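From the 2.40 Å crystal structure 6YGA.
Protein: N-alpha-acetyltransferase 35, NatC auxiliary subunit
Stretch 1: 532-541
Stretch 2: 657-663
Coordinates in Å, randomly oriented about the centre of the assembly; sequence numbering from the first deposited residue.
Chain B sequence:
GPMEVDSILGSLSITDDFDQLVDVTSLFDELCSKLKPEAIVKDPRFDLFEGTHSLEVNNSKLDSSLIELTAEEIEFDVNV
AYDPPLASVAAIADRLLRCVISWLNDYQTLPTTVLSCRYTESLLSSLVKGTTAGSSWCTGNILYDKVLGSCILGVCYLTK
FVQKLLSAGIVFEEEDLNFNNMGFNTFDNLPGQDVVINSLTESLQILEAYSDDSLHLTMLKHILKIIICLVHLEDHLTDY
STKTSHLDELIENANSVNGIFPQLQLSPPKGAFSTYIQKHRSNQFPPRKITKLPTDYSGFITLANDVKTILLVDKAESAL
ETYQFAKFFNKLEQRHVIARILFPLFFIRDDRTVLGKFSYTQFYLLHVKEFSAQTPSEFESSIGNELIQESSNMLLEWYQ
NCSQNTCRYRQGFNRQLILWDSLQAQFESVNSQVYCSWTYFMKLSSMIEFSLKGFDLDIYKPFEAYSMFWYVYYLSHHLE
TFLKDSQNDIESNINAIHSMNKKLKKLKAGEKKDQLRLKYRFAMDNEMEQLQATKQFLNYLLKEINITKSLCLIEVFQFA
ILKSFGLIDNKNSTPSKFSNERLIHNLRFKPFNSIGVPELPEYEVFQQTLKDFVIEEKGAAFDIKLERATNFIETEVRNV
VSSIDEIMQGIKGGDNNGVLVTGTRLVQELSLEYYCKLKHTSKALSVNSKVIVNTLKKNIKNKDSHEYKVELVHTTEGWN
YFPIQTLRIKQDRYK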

# COMPACT_ATOMS: atom_id res chain seq x y z
N GLN B 532 -3.37 -18.70 37.20
CA GLN B 532 -3.93 -19.78 36.40
C GLN B 532 -4.25 -19.30 34.99
O GLN B 532 -3.99 -20.01 34.01
CB GLN B 532 -5.17 -20.35 37.08
CG GLN B 532 -4.91 -21.03 38.41
CD GLN B 532 -4.16 -22.34 38.26
OE1 GLN B 532 -4.07 -22.91 37.17
NE2 GLN B 532 -3.61 -22.84 39.37
N ALA B 533 -4.82 -18.10 34.87
CA ALA B 533 -5.16 -17.59 33.55
C ALA B 533 -3.90 -17.35 32.72
O ALA B 533 -3.85 -17.70 31.53
CB ALA B 533 -5.97 -16.30 33.68
N THR B 534 -2.87 -16.77 33.33
CA THR B 534 -1.60 -16.58 32.63
C THR B 534 -0.97 -17.92 32.26
O THR B 534 -0.44 -18.07 31.16
CB THR B 534 -0.65 -15.75 33.50
OG1 THR B 534 -1.19 -14.43 33.66
CG2 THR B 534 0.73 -15.66 32.87
N LYS B 535 -1.03 -18.90 33.16
CA LYS B 535 -0.47 -20.21 32.86
C LYS B 535 -1.14 -20.83 31.64
O LYS B 535 -0.46 -21.36 30.75
CB LYS B 535 -0.61 -21.13 34.07
CG LYS B 535 -0.19 -22.57 33.80
CD LYS B 535 -0.55 -23.47 34.97
CE LYS B 535 -0.20 -24.91 34.66
NZ LYS B 535 -0.49 -25.83 35.79
N GLN B 536 -2.47 -20.74 31.56
CA GLN B 536 -3.18 -21.31 30.42
C GLN B 536 -2.98 -20.47 29.16
O GLN B 536 -3.02 -21.01 28.05
CB GLN B 536 -4.66 -21.45 30.76
CG GLN B 536 -4.89 -22.41 31.91
CD GLN B 536 -6.14 -22.10 32.69
OE1 GLN B 536 -7.17 -21.74 32.12
NE2 GLN B 536 -6.07 -22.25 34.01
N PHE B 537 -2.77 -19.16 29.31
CA PHE B 537 -2.42 -18.33 28.16
C PHE B 537 -1.06 -18.72 27.60
O PHE B 537 -0.91 -18.91 26.39
CB PHE B 537 -2.45 -16.85 28.56
CG PHE B 537 -1.96 -15.92 27.48
CD1 PHE B 537 -2.37 -16.06 26.17
CD2 PHE B 537 -1.10 -14.88 27.79
CE1 PHE B 537 -1.92 -15.20 25.18
CE2 PHE B 537 -0.64 -14.01 26.82
CZ PHE B 537 -1.06 -14.17 25.51
N LEU B 538 -0.05 -18.85 28.47
CA LEU B 538 1.27 -19.28 28.01
C LEU B 538 1.21 -20.68 27.41
O LEU B 538 2.02 -21.02 26.54
CB LEU B 538 2.27 -19.24 29.16
CG LEU B 538 2.58 -17.85 29.71
CD1 LEU B 538 3.48 -17.94 30.94
CD2 LEU B 538 3.22 -16.98 28.64
N ASN B 539 0.27 -21.51 27.87
CA ASN B 539 0.09 -22.82 27.27
C ASN B 539 -0.31 -22.71 25.81
O ASN B 539 0.15 -23.49 24.96
CB ASN B 539 -0.94 -23.61 28.06
CG ASN B 539 -0.50 -25.02 28.34
OD1 ASN B 539 0.20 -25.28 29.32
ND2 ASN B 539 -0.90 -25.95 27.47
N TYR B 540 -1.17 -21.74 25.49
CA TYR B 540 -1.57 -21.53 24.10
C TYR B 540 -0.42 -20.98 23.27
O TYR B 540 -0.21 -21.41 22.13
CB TYR B 540 -2.78 -20.60 24.04
CG TYR B 540 -2.98 -19.94 22.69
CD1 TYR B 540 -3.36 -20.69 21.58
CD2 TYR B 540 -2.79 -18.58 22.53
CE1 TYR B 540 -3.54 -20.09 20.35
CE2 TYR B 540 -2.97 -17.97 21.29
CZ TYR B 540 -3.34 -18.73 20.21
OH TYR B 540 -3.53 -18.15 18.97
N LEU B 541 0.33 -20.02 23.81
CA LEU B 541 1.45 -19.45 23.08
C LEU B 541 2.51 -20.51 22.78
O LEU B 541 3.12 -20.51 21.71
CB LEU B 541 2.07 -18.29 23.86
CG LEU B 541 1.21 -17.03 24.01
CD1 LEU B 541 1.94 -16.00 24.85
CD2 LEU B 541 0.84 -16.47 22.65
N ASN B 657 -12.33 -23.23 30.34
CA ASN B 657 -12.28 -24.69 30.39
C ASN B 657 -11.01 -25.23 31.03
O ASN B 657 -10.84 -26.45 31.10
CB ASN B 657 -12.44 -25.27 28.98
CG ASN B 657 -13.86 -25.17 28.48
OD1 ASN B 657 -14.11 -24.79 27.34
ND2 ASN B 657 -14.81 -25.52 29.34
N GLY B 658 -10.10 -24.36 31.49
CA GLY B 658 -9.05 -24.76 32.40
C GLY B 658 -7.75 -25.21 31.78
O GLY B 658 -6.78 -25.43 32.52
N VAL B 659 -7.68 -25.35 30.46
CA VAL B 659 -6.47 -25.82 29.78
C VAL B 659 -5.82 -24.69 28.97
O VAL B 659 -4.65 -24.36 29.17
CB VAL B 659 -6.76 -27.05 28.89
CG1 VAL B 659 -5.46 -27.74 28.51
CG2 VAL B 659 -7.71 -28.00 29.60
N LEU B 660 -6.57 -24.10 28.04
CA LEU B 660 -6.06 -23.04 27.19
C LEU B 660 -6.84 -21.75 27.39
O LEU B 660 -8.04 -21.77 27.67
CB LEU B 660 -6.12 -23.43 25.71
CG LEU B 660 -5.28 -24.61 25.21
CD1 LEU B 660 -5.64 -24.98 23.78
CD2 LEU B 660 -3.79 -24.30 25.32
N VAL B 661 -6.14 -20.63 27.24
CA VAL B 661 -6.75 -19.30 27.16
C VAL B 661 -6.23 -18.66 25.88
O VAL B 661 -5.03 -18.38 25.76
CB VAL B 661 -6.42 -18.44 28.39
CG1 VAL B 661 -6.82 -17.00 28.15
CG2 VAL B 661 -7.11 -18.99 29.62
N THR B 662 -7.13 -18.44 24.92
CA THR B 662 -6.77 -17.88 23.62
C THR B 662 -7.26 -16.45 23.42
O THR B 662 -6.71 -15.75 22.56
CB THR B 662 -7.32 -18.75 22.49
OG1 THR B 662 -8.75 -18.72 22.50
CG2 THR B 662 -6.85 -20.19 22.64
N GLY B 663 -8.27 -16.01 24.16
CA GLY B 663 -8.75 -14.64 24.03
C GLY B 663 -9.35 -14.32 22.68
O GLY B 663 -9.35 -13.16 22.27
O HOH W 1 -9.83 -21.72 31.44

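The contact joins a helix, 532-541, to a segment without regular secondary structure, 657-663, and closes more than a hundred residues of sequence between them. The two backbones come close: the CA atoms of Gln536 and Leu660 lie 4.7 Å apart, those of Phe537 and Val661 4.5 Å. Such an approach leaves no room for a layer of side chains at these positions, so main-chain atoms take part directly. Together the two surfaces bury 471 Å².

The direct polar link is a weak backbone hydrogen bond, from Val661 N to Gln536 O at 3.2 Å. That carbonyl already accepts from the helix itself, Tyr540 N to Gln536 O also being 3.2 Å, so the incoming segment shares an acceptor and leaves the helical bonding intact. One residue along, the geometry reverses in sense: Phe537 CA approaches Val661 O at 3.5 Å, with an angle of 168° at the hydrogen, a nearly linear CA-H...O contact. Val661 thus offers its N to one helical residue and its O to the next. The same oxygen lies near the plane of the Phe537 ring, at its edge, where the ring's hydrogens carry slight positive charge.

Water 1 donates to Gln536 OE1 and accepts from Gly658 N, both at 2.7 Å, so a side-chain carbonyl is coupled to a backbone amide without the two having to meet. Gly658 has a phi of 91°, and at its backbone angles a CB would be jammed against the carbonyl O of the preceding residue; local conformation alone calls for glycine here.

Apolar packing fills in around this polar centre. Val661, with its CA-to-CB bond directed toward the helix, has the largest covered area of the contact. Its CG2 sits 3.7 Å from Gln536 CB, while its CB is 4.3 Å from Phe537 CB; the aliphatic base of a glutamine serves as hydrophobic surface even as its amide oxygen binds water. Leu660 starts with its CA-to-CB bond pointing away, yet its end returns to the helix: CD2 reaches Tyr540 CB at 4.0 Å and Tyr540 N at 3.7 Å.

Tyr540 contributes a ring face. Thr662 CG2 stands over one face of its ring, 4.0 Å from the centroid and 22° off the normal, a CH-pi contact that sets a methyl against the pi cloud. The rule to read is economical: a shared carbonyl, a CA-H...O contact and a water bridge accompany this register, and aliphatic groups and an aromatic face pack beside them.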